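Long-range contacts in starch synthase I (Hordeum vulgare, PDB 4HLN), which belongs to the starch synthases, plant enzymes of the glycosyltransferase class built from two Rossmann-like domains: residues A[440-449]-A[469-479]; A[400-410]-A[506-514]. All coordinates share one frame; numbering follows the deposited sequence.

Overall arrangement
Contact 1 lies within the C-terminal Rossmann-like domain of this two-domain fold. It pairs strands 442-446 and 471-476 inside the parallel six-stranded sheet. Contact 2 lays the loop 400-410, which follows strand 389-391 of the other sheet, on helix 505-514 of that domain. The helix packs against the six-stranded sheet. Along the chain, contact 1 is nested within the loop closed by contact 2: 400-410 comes first, then the two strands, then the helix. The centres of the contacts lie about 16 Å apart. They touch directly, because Ile-446 and Leu-475 of the strands pack against Ser-508 and Ile-511 of the helix. Helix 505-514 therefore lies between the sheet and the loop after strand 389-391.

Contact 1 (A[440-449]-A[469-479]); sequences VPLIGFIGRL and DVQFVMLGSGD
Phe-445 and Met-474 meet at the apolar centre, with Met-474 CE 3.6 Å from Phe-445 CD1. CG of Met-474 stands between the backbone N and the carbonyl carbon (chi1 66°), and the chain bends at chi3 to bring the methyl to the ring. On the same face, CG2 of Ile-443 touches CD1 of Phe-472 at 3.6 Å. The CZ end of that ring reaches CB of Phe-445. The other face carries Leu-442, Gln-471, Val-473, Ile-446 and Leu-475, and Leu-442 CD1 lies 4.0 Å from Val-473 CG1. Between the faces runs a parallel ladder of backbone bonds, from Gln-471 N to Pro-441 O (2.9 Å) to Gly-447 N to Leu-475 O (3.1 Å). A weak bond from Leu-449 N to Ser-477 O (3.4 Å) follows. At the opposite end Val-440 CG1 packs on the amide carbon CD of Gln-471 at 3.5 Å. The buried amide is held by Gln-429 and the carbonyl of Pro-435; Asp-469 forms a salt bridge with Arg-437. The strands form a beta-alpha-beta crossover through helix 455-466. That helix and helix 480-492 pack on the Phe-445 and Met-474 face, helix 505-514 lies on the Ile-446 and Leu-475 face, and strands 517-520 and 497-501 flank the pair.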
loop_
_atom_site.group_PDB
_atom_site.type_symbol
_atom_site.label_atom_id
_atom_site.label_comp_id
_atom_site.label_asym_id
_atom_site.label_seq_id
_atom_site.Cartn_x
_atom_site.Cartn_y
_atom_site.Cartn_z
ATOM N N VAL A 440 -33.783 3.564 6.611
ATOM C CA VAL A 440 -32.996 4.562 5.899
ATOM C C VAL A 440 -31.551 4.068 5.721
ATOM O O VAL A 440 -30.981 3.469 6.633
ATOM C CB VAL A 440 -33.009 5.903 6.673
ATOM C CG1 VAL A 440 -32.267 5.753 7.993
ATOM C CG2 VAL A 440 -32.391 7.011 5.859
ATOM N N PRO A 441 -30.960 4.298 4.533
ATOM C CA PRO A 441 -29.557 3.957 4.275
ATOM C C PRO A 441 -28.621 4.889 5.030
ATOM O O PRO A 441 -28.709 6.110 4.874
ATOM C CB PRO A 441 -29.404 4.210 2.773
ATOM C CG PRO A 441 -30.796 4.243 2.236
ATOM C CD PRO A 441 -31.623 4.815 3.326
ATOM N N LEU A 442 -27.738 4.318 5.839
ATOM C CA LEU A 442 -26.779 5.105 6.595
ATOM C C LEU A 442 -25.382 4.909 6.023
ATOM O O LEU A 442 -24.900 3.783 5.891
ATOM C CB LEU A 442 -26.824 4.726 8.070
ATOM C CG LEU A 442 -25.759 5.351 8.974
ATOM C CD1 LEU A 442 -25.630 6.849 8.763
ATOM C CD2 LEU A 442 -26.073 5.044 10.429
ATOM N N ILE A 443 -24.741 6.018 5.679
ATOM C CA ILE A 443 -23.485 5.992 4.956
ATOM C C ILE A 443 -22.384 6.688 5.724
ATOM O O ILE A 443 -22.595 7.769 6.287
ATOM C CB ILE A 443 -23.630 6.690 3.618
ATOM C CG1 ILE A 443 -24.616 5.923 2.748
ATOM C CG2 ILE A 443 -22.290 6.780 2.923
ATOM C CD1 ILE A 443 -25.151 6.729 1.608
ATOM N N GLY A 444 -21.206 6.064 5.731
ATOM C CA GLY A 444 -20.067 6.568 6.473
ATOM C C GLY A 444 -18.872 6.915 5.598
ATOM O O GLY A 444 -18.593 6.255 4.584
ATOM N N PHE A 445 -18.177 7.978 5.988
ATOM C CA PHE A 445 -16.832 8.228 5.509
ATOM C C PHE A 445 -15.930 8.367 6.727
ATOM O O PHE A 445 -16.331 8.932 7.735
ATOM C CB PHE A 445 -16.759 9.503 4.669
ATOM C CG PHE A 445 -15.358 10.005 4.479
ATOM C CD1 PHE A 445 -14.754 10.797 5.451
ATOM C CD2 PHE A 445 -14.627 9.655 3.353
ATOM C CE1 PHE A 445 -13.454 11.245 5.294
ATOM C CE2 PHE A 445 -13.324 10.101 3.191
ATOM C CZ PHE A 445 -12.738 10.894 4.162
ATOM N N ILE A 446 -14.708 7.864 6.633
ATOM C CA ILE A 446 -13.777 7.963 7.749
ATOM C C ILE A 446 -12.346 8.193 7.285
ATOM O O ILE A 446 -11.820 7.445 6.463
ATOM C CB ILE A 446 -13.772 6.680 8.599
ATOM C CG1 ILE A 446 -15.177 6.354 9.113
ATOM C CG2 ILE A 446 -12.784 6.813 9.749
ATOM C CD1 ILE A 446 -15.207 5.147 10.082
ATOM N N GLY A 447 -11.711 9.222 7.830
ATOM C CA GLY A 447 -10.293 9.403 7.613
ATOM C C GLY A 447 -9.857 10.847 7.592
ATOM O O GLY A 447 -10.655 11.757 7.822
ATOM N N ARG A 448 -8.575 11.045 7.307
ATOM C CA ARG A 448 -7.987 12.373 7.247
ATOM C C ARG A 448 -8.694 13.248 6.214
ATOM O O ARG A 448 -9.086 12.776 5.152
ATOM C CB ARG A 448 -6.504 12.266 6.896
ATOM C CG ARG A 448 -5.700 11.313 7.774
ATOM C CD ARG A 448 -4.327 11.910 8.082
ATOM N NE ARG A 448 -4.456 13.251 8.656
ATOM C CZ ARG A 448 -4.362 13.528 9.955
ATOM N NH1 ARG A 448 -4.509 14.782 10.379
ATOM N NH2 ARG A 448 -4.115 12.556 10.826
ATOM N N LEU A 449 -8.860 14.526 6.524
ATOM C CA LEU A 449 -9.434 15.435 5.551
ATOM C C LEU A 449 -8.367 15.874 4.541
ATOM O O LEU A 449 -7.999 17.046 4.489
ATOM C CB LEU A 449 -10.045 16.639 6.260
ATOM C CG LEU A 449 -11.056 16.263 7.341
ATOM C CD1 LEU A 449 -11.790 17.495 7.854
ATOM C CD2 LEU A 449 -12.037 15.257 6.773
ATOM N N ASP A 469 -33.477 10.119 0.382
ATOM C CA ASP A 469 -33.699 9.794 1.784
ATOM C C ASP A 469 -32.569 8.913 2.289
ATOM O O ASP A 469 -32.625 7.687 2.169
ATOM C CB ASP A 469 -35.039 9.096 2.000
ATOM C CG ASP A 469 -35.341 8.870 3.476
ATOM O OD1 ASP A 469 -34.691 9.537 4.317
ATOM O OD2 ASP A 469 -36.222 8.035 3.793
ATOM N N VAL A 470 -31.543 9.555 2.838
ATOM C CA VAL A 470 -30.385 8.860 3.373
ATOM C C VAL A 470 -29.804 9.658 4.521
ATOM O O VAL A 470 -30.064 10.860 4.664
ATOM C CB VAL A 470 -29.262 8.685 2.323
ATOM C CG1 VAL A 470 -29.763 7.921 1.124
ATOM C CG2 VAL A 470 -28.703 10.037 1.904
ATOM N N GLN A 471 -29.012 8.979 5.340
ATOM C CA GLN A 471 -28.221 9.650 6.354
ATOM C C GLN A 471 -26.735 9.455 6.024
ATOM O O GLN A 471 -26.335 8.450 5.439
ATOM C CB GLN A 471 -28.560 9.118 7.742
ATOM C CG GLN A 471 -30.043 8.846 7.935
ATOM C CD GLN A 471 -30.367 8.414 9.342
ATOM O OE1 GLN A 471 -29.620 7.645 9.957
ATOM N NE2 GLN A 471 -31.476 8.919 9.874
ATOM N N PHE A 472 -25.922 10.433 6.385
ATOM C CA PHE A 472 -24.525 10.411 6.012
ATOM C C PHE A 472 -23.685 10.979 7.136
ATOM O O PHE A 472 -23.822 12.137 7.508
ATOM C CB PHE A 472 -24.298 11.225 4.742
ATOM C CG PHE A 472 -22.872 11.268 4.320
ATOM C CD1 PHE A 472 -22.389 10.382 3.372
ATOM C CD2 PHE A 472 -21.995 12.172 4.890
ATOM C CE1 PHE A 472 -21.056 10.409 2.986
ATOM C CE2 PHE A 472 -20.660 12.200 4.509
ATOM C CZ PHE A 472 -20.195 11.316 3.556
ATOM N N VAL A 473 -22.805 10.161 7.683
ATOM C CA VAL A 473 -21.920 10.650 8.717
ATOM C C VAL A 473 -20.488 10.513 8.249
ATOM O O VAL A 473 -20.079 9.471 7.732
ATOM C CB VAL A 473 -22.098 9.888 10.040
ATOM C CG1 VAL A 473 -22.047 8.371 9.808
ATOM C CG2 VAL A 473 -21.032 10.322 11.040
ATOM N N MET A 474 -19.719 11.575 8.404
ATOM C CA MET A 474 -18.308 11.441 8.148
ATOM C C MET A 474 -17.553 11.868 9.391
ATOM O O MET A 474 -17.948 12.799 10.083
ATOM C CB MET A 474 -17.883 12.204 6.888
ATOM C CG MET A 474 -18.018 13.702 6.973
ATOM S SD MET A 474 -17.813 14.485 5.357
ATOM C CE MET A 474 -16.114 14.087 4.961
ATOM N N LEU A 475 -16.496 11.132 9.691
ATOM C CA LEU A 475 -15.640 11.421 10.817
ATOM C C LEU A 475 -14.248 11.630 10.270
ATOM O O LEU A 475 -13.744 10.809 9.496
ATOM C CB LEU A 475 -15.636 10.237 11.794
ATOM C CG LEU A 475 -14.353 10.036 12.609
ATOM C CD1 LEU A 475 -14.318 10.984 13.776
ATOM C CD2 LEU A 475 -14.216 8.613 13.101
ATOM N N GLY A 476 -13.622 12.724 10.670
ATOM C CA GLY A 476 -12.243 12.953 10.300
ATOM C C GLY A 476 -11.789 14.341 10.677
ATOM O O GLY A 476 -12.589 15.162 11.140
ATOM N N SER A 477 -10.506 14.608 10.459
ATOM C CA SER A 477 -9.922 15.874 10.853
ATOM C C SER A 477 -8.627 16.159 10.109
ATOM O O SER A 477 -7.904 15.240 9.713
ATOM C CB SER A 477 -9.646 15.858 12.356
ATOM O OG SER A 477 -9.112 17.092 12.790
ATOM N N GLY A 478 -8.335 17.441 9.936
ATOM C CA GLY A 478 -7.042 17.860 9.439
ATOM C C GLY A 478 -7.132 18.945 8.391
ATOM O O GLY A 478 -6.274 19.025 7.514
ATOM N N ASP A 479 -8.163 19.782 8.477
ATOM C CA ASP A 479 -8.368 20.827 7.477
ATOM C C ASP A 479 -9.474 21.798 7.875
ATOM O O ASP A 479 -10.625 21.634 7.472
ATOM C CB ASP A 479 -8.699 20.210 6.119
ATOM C CG ASP A 479 -8.786 21.249 5.018
ATOM O OD1 ASP A 479 -8.695 22.456 5.335
ATOM O OD2 ASP A 479 -8.949 20.863 3.838
#

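Contact 2 (A[400-410]-A[506-514]); sequences DWNPTTDKCLP and PVSHRITAG
His-509 is sandwiched between Trp-401 and Cys-408. The six-membered ring of Trp-401 stacks face to face on the imidazole, with centroids 3.8 Å apart and planes at 12°. Tyr-533 stacks on Trp-401 as well. Over the opposite face of the imidazole sits Cys-408 SG, 4.5 Å from the ring centroid. Two oxygens lie at the imidazole edge. His-509 ND1 gives a nearly straight hydrogen bond of 2.7 Å to Asp-406 OD2, on the syn side of the carboxylate, whose plane is almost perpendicular to the ring. Asp-400 O lies 3.2 Å from His-509 CE1. The stack and the bond together fix the rotation of the imidazole. Asp-406 OD2 is also bound by Tyr-537. Its OD1 accepts from Cys-408 N at 2.8 Å, which makes an Asx turn within the type I beta turn 406-409. This loop follows strand 389-391 and lies along helix 505-514 of the C-terminal Rossmann-like domain. Within the same turn, Cys-408 O accepts from Arg-510 NE at 3.0 Å, in the guanidinium plane. Arg-510 NH1 forms a salt bridge with Glu-431. Leu-409 points CG away from its carbonyl carbon (chi1 -57°), and both methyls reach Ala-513 CB, CD1 at 3.6 Å.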
loop_
_atom_site.group_PDB
_atom_site.type_symbol
_atom_site.label_atom_id
_atom_site.label_comp_id
_atom_site.label_asym_id
_atom_site.label_seq_id
_atom_site.Cartn_x
_atom_site.Cartn_y
_atom_site.Cartn_z
ATOM N N ASP A 400 -8.340 -6.416 16.886
ATOM C CA ASP A 400 -8.953 -5.096 16.984
ATOM C C ASP A 400 -10.256 -5.032 16.182
ATOM O O ASP A 400 -11.207 -4.374 16.591
ATOM C CB ASP A 400 -7.990 -4.010 16.494
ATOM C CG ASP A 400 -6.680 -3.986 17.273
ATOM O OD1 ASP A 400 -6.662 -4.459 18.431
ATOM O OD2 ASP A 400 -5.667 -3.489 16.724
ATOM N N TRP A 401 -10.303 -5.723 15.045
ATOM C CA TRP A 401 -11.447 -5.609 14.142
ATOM C C TRP A 401 -12.228 -6.896 13.959
ATOM O O TRP A 401 -12.036 -7.631 12.999
ATOM C CB TRP A 401 -11.022 -5.049 12.781
ATOM C CG TRP A 401 -10.298 -3.740 12.902
ATOM C CD1 TRP A 401 -8.966 -3.560 13.115
ATOM C CD2 TRP A 401 -10.878 -2.430 12.850
ATOM N NE1 TRP A 401 -8.671 -2.218 13.183
ATOM C CE2 TRP A 401 -9.828 -1.503 13.020
ATOM C CE3 TRP A 401 -12.181 -1.951 12.664
ATOM C CZ2 TRP A 401 -10.041 -0.125 13.010
ATOM C CZ3 TRP A 401 -12.391 -0.585 12.660
ATOM C CH2 TRP A 401 -11.327 0.314 12.835
ATOM N N ASN A 402 -13.141 -7.144 14.880
ATOM C CA ASN A 402 -13.997 -8.298 14.782
ATOM C C ASN A 402 -15.345 -7.945 15.398
ATOM O O ASN A 402 -15.418 -7.599 16.571
ATOM C CB ASN A 402 -13.345 -9.477 15.496
ATOM C CG ASN A 402 -14.149 -10.740 15.373
ATOM O OD1 ASN A 402 -14.915 -10.915 14.427
ATOM N ND2 ASN A 402 -13.990 -11.633 16.337
ATOM N N PRO A 403 -16.417 -8.002 14.595
ATOM C CA PRO A 403 -17.751 -7.629 15.087
ATOM C C PRO A 403 -18.216 -8.539 16.212
ATOM O O PRO A 403 -19.188 -8.220 16.895
ATOM C CB PRO A 403 -18.653 -7.822 13.864
ATOM C CG PRO A 403 -17.733 -7.827 12.690
ATOM C CD PRO A 403 -16.426 -8.365 13.170
ATOM N N THR A 404 -17.532 -9.660 16.412
ATOM C CA THR A 404 -17.992 -10.603 17.414
ATOM C C THR A 404 -17.398 -10.318 18.794
ATOM O O THR A 404 -17.949 -10.733 19.814
ATOM C CB THR A 404 -17.754 -12.070 16.994
ATOM O OG1 THR A 404 -18.132 -12.243 15.622
ATOM C CG2 THR A 404 -18.617 -12.993 17.849
ATOM N N THR A 405 -16.295 -9.587 18.836
ATOM C CA THR A 405 -15.655 -9.327 20.120
ATOM C C THR A 405 -15.348 -7.861 20.384
ATOM O O THR A 405 -14.924 -7.500 21.478
ATOM C CB THR A 405 -14.348 -10.085 20.225
ATOM O OG1 THR A 405 -13.440 -9.588 19.228
ATOM C CG2 THR A 405 -14.606 -11.555 20.000
ATOM N N ASP A 406 -15.567 -7.022 19.382
ATOM C CA ASP A 406 -15.158 -5.631 19.464
ATOM C C ASP A 406 -15.656 -4.947 20.736
ATOM O O ASP A 406 -16.855 -4.735 20.915
ATOM C CB ASP A 406 -15.635 -4.871 18.234
ATOM C CG ASP A 406 -14.953 -3.534 18.088
ATOM O OD1 ASP A 406 -14.513 -2.976 19.118
ATOM O OD2 ASP A 406 -14.855 -3.046 16.942
ATOM N N LYS A 407 -14.722 -4.601 21.615
ATOM C CA LYS A 407 -15.070 -3.978 22.882
ATOM C C LYS A 407 -15.694 -2.600 22.706
ATOM O O LYS A 407 -16.401 -2.122 23.590
ATOM C CB LYS A 407 -13.843 -3.888 23.784
ATOM C CG LYS A 407 -13.518 -5.196 24.485
ATOM C CD LYS A 407 -12.172 -5.134 25.190
ATOM C CE LYS A 407 -12.052 -6.234 26.238
ATOM N NZ LYS A 407 -12.980 -6.004 27.388
ATOM N N CYS A 408 -15.442 -1.971 21.562
ATOM C CA CYS A 408 -15.905 -0.610 21.325
ATOM C C CYS A 408 -17.397 -0.537 20.920
ATOM O O CYS A 408 -18.013 0.544 20.930
ATOM C CB CYS A 408 -15.022 0.071 20.272
ATOM S SG CYS A 408 -13.275 0.335 20.733
ATOM N N LEU A 409 -17.973 -1.688 20.574
ATOM C CA LEU A 409 -19.361 -1.762 20.118
ATOM C C LEU A 409 -20.383 -2.061 21.210
ATOM O O LEU A 409 -20.158 -2.898 22.059
ATOM C CB LEU A 409 -19.504 -2.866 19.092
ATOM C CG LEU A 409 -18.642 -2.825 17.858
ATOM C CD1 LEU A 409 -19.267 -3.796 16.871
ATOM C CD2 LEU A 409 -18.601 -1.410 17.313
ATOM N N PRO A 410 -21.549 -1.413 21.146
ATOM C CA PRO A 410 -22.620 -1.666 22.113
ATOM C C PRO A 410 -23.199 -3.078 21.983
ATOM O O PRO A 410 -23.706 -3.625 22.970
ATOM C CB PRO A 410 -23.676 -0.642 21.711
ATOM C CG PRO A 410 -23.463 -0.471 20.236
ATOM C CD PRO A 410 -21.963 -0.449 20.116
ATOM N N PRO A 506 -12.551 4.729 19.004
ATOM C CA PRO A 506 -13.816 4.107 19.419
ATOM C C PRO A 506 -14.998 4.508 18.536
ATOM O O PRO A 506 -15.834 3.657 18.197
ATOM C CB PRO A 506 -14.001 4.631 20.842
ATOM C CG PRO A 506 -12.583 4.818 21.333
ATOM C CD PRO A 506 -11.847 5.361 20.136
ATOM N N VAL A 507 -15.067 5.782 18.159
ATOM C CA VAL A 507 -16.167 6.234 17.318
ATOM C C VAL A 507 -16.059 5.691 15.895
ATOM O O VAL A 507 -17.069 5.412 15.241
ATOM C CB VAL A 507 -16.293 7.765 17.299
ATOM C CG1 VAL A 507 -17.308 8.198 16.249
ATOM C CG2 VAL A 507 -16.712 8.281 18.682
ATOM N N SER A 508 -14.834 5.523 15.414
ATOM C CA SER A 508 -14.649 4.978 14.083
ATOM C C SER A 508 -15.084 3.507 14.033
ATOM O O SER A 508 -15.625 3.046 13.020
ATOM C CB SER A 508 -13.211 5.166 13.605
ATOM O OG SER A 508 -12.311 4.465 14.436
ATOM N N HIS A 509 -14.873 2.778 15.127
ATOM C CA HIS A 509 -15.318 1.383 15.196
ATOM C C HIS A 509 -16.846 1.332 15.128
ATOM O O HIS A 509 -17.421 0.522 14.398
ATOM C CB HIS A 509 -14.817 0.687 16.476
ATOM C CG HIS A 509 -13.399 0.195 16.397
ATOM N ND1 HIS A 509 -13.074 -1.144 16.405
ATOM C CD2 HIS A 509 -12.222 0.864 16.320
ATOM C CE1 HIS A 509 -11.762 -1.281 16.317
ATOM N NE2 HIS A 509 -11.221 -0.078 16.270
ATOM N N ARG A 510 -17.504 2.207 15.887
ATOM C CA ARG A 510 -18.966 2.247 15.916
ATOM C C ARG A 510 -19.578 2.704 14.600
ATOM O O ARG A 510 -20.658 2.241 14.218
ATOM C CB ARG A 510 -19.452 3.156 17.027
ATOM C CG ARG A 510 -19.569 2.476 18.360
ATOM C CD ARG A 510 -19.856 3.495 19.440
ATOM N NE ARG A 510 -18.821 3.411 20.456
ATOM C CZ ARG A 510 -18.230 4.456 21.020
ATOM N NH1 ARG A 510 -18.583 5.688 20.675
ATOM N NH2 ARG A 510 -17.293 4.257 21.942
ATOM N N ILE A 511 -18.898 3.616 13.910
ATOM C CA ILE A 511 -19.362 4.023 12.595
ATOM C C ILE A 511 -19.257 2.845 11.647
ATOM O O ILE A 511 -20.195 2.540 10.915
ATOM C CB ILE A 511 -18.575 5.214 12.042
ATOM C CG1 ILE A 511 -19.098 6.503 12.664
ATOM C CG2 ILE A 511 -18.717 5.293 10.534
ATOM C CD1 ILE A 511 -18.141 7.640 12.552
ATOM N N THR A 512 -18.119 2.166 11.685
ATOM C CA THR A 512 -17.892 1.041 10.791
ATOM C C THR A 512 -18.977 -0.001 10.984
ATOM O O THR A 512 -19.533 -0.518 10.012
ATOM C CB THR A 512 -16.519 0.416 11.029
ATOM O OG1 THR A 512 -15.525 1.425 10.857
ATOM C CG2 THR A 512 -16.256 -0.717 10.047
ATOM N N ALA A 513 -19.292 -0.292 12.243
ATOM C CA ALA A 513 -20.320 -1.281 12.545
ATOM C C ALA A 513 -21.727 -0.770 12.263
ATOM O O ALA A 513 -22.562 -1.524 11.782
ATOM C CB ALA A 513 -20.198 -1.780 13.995
ATOM N N GLY A 514 -21.983 0.506 12.554
ATOM C CA GLY A 514 -23.328 1.055 12.462
ATOM C C GLY A 514 -23.840 1.301 11.055
ATOM O O GLY A 514 -25.010 1.030 10.761
#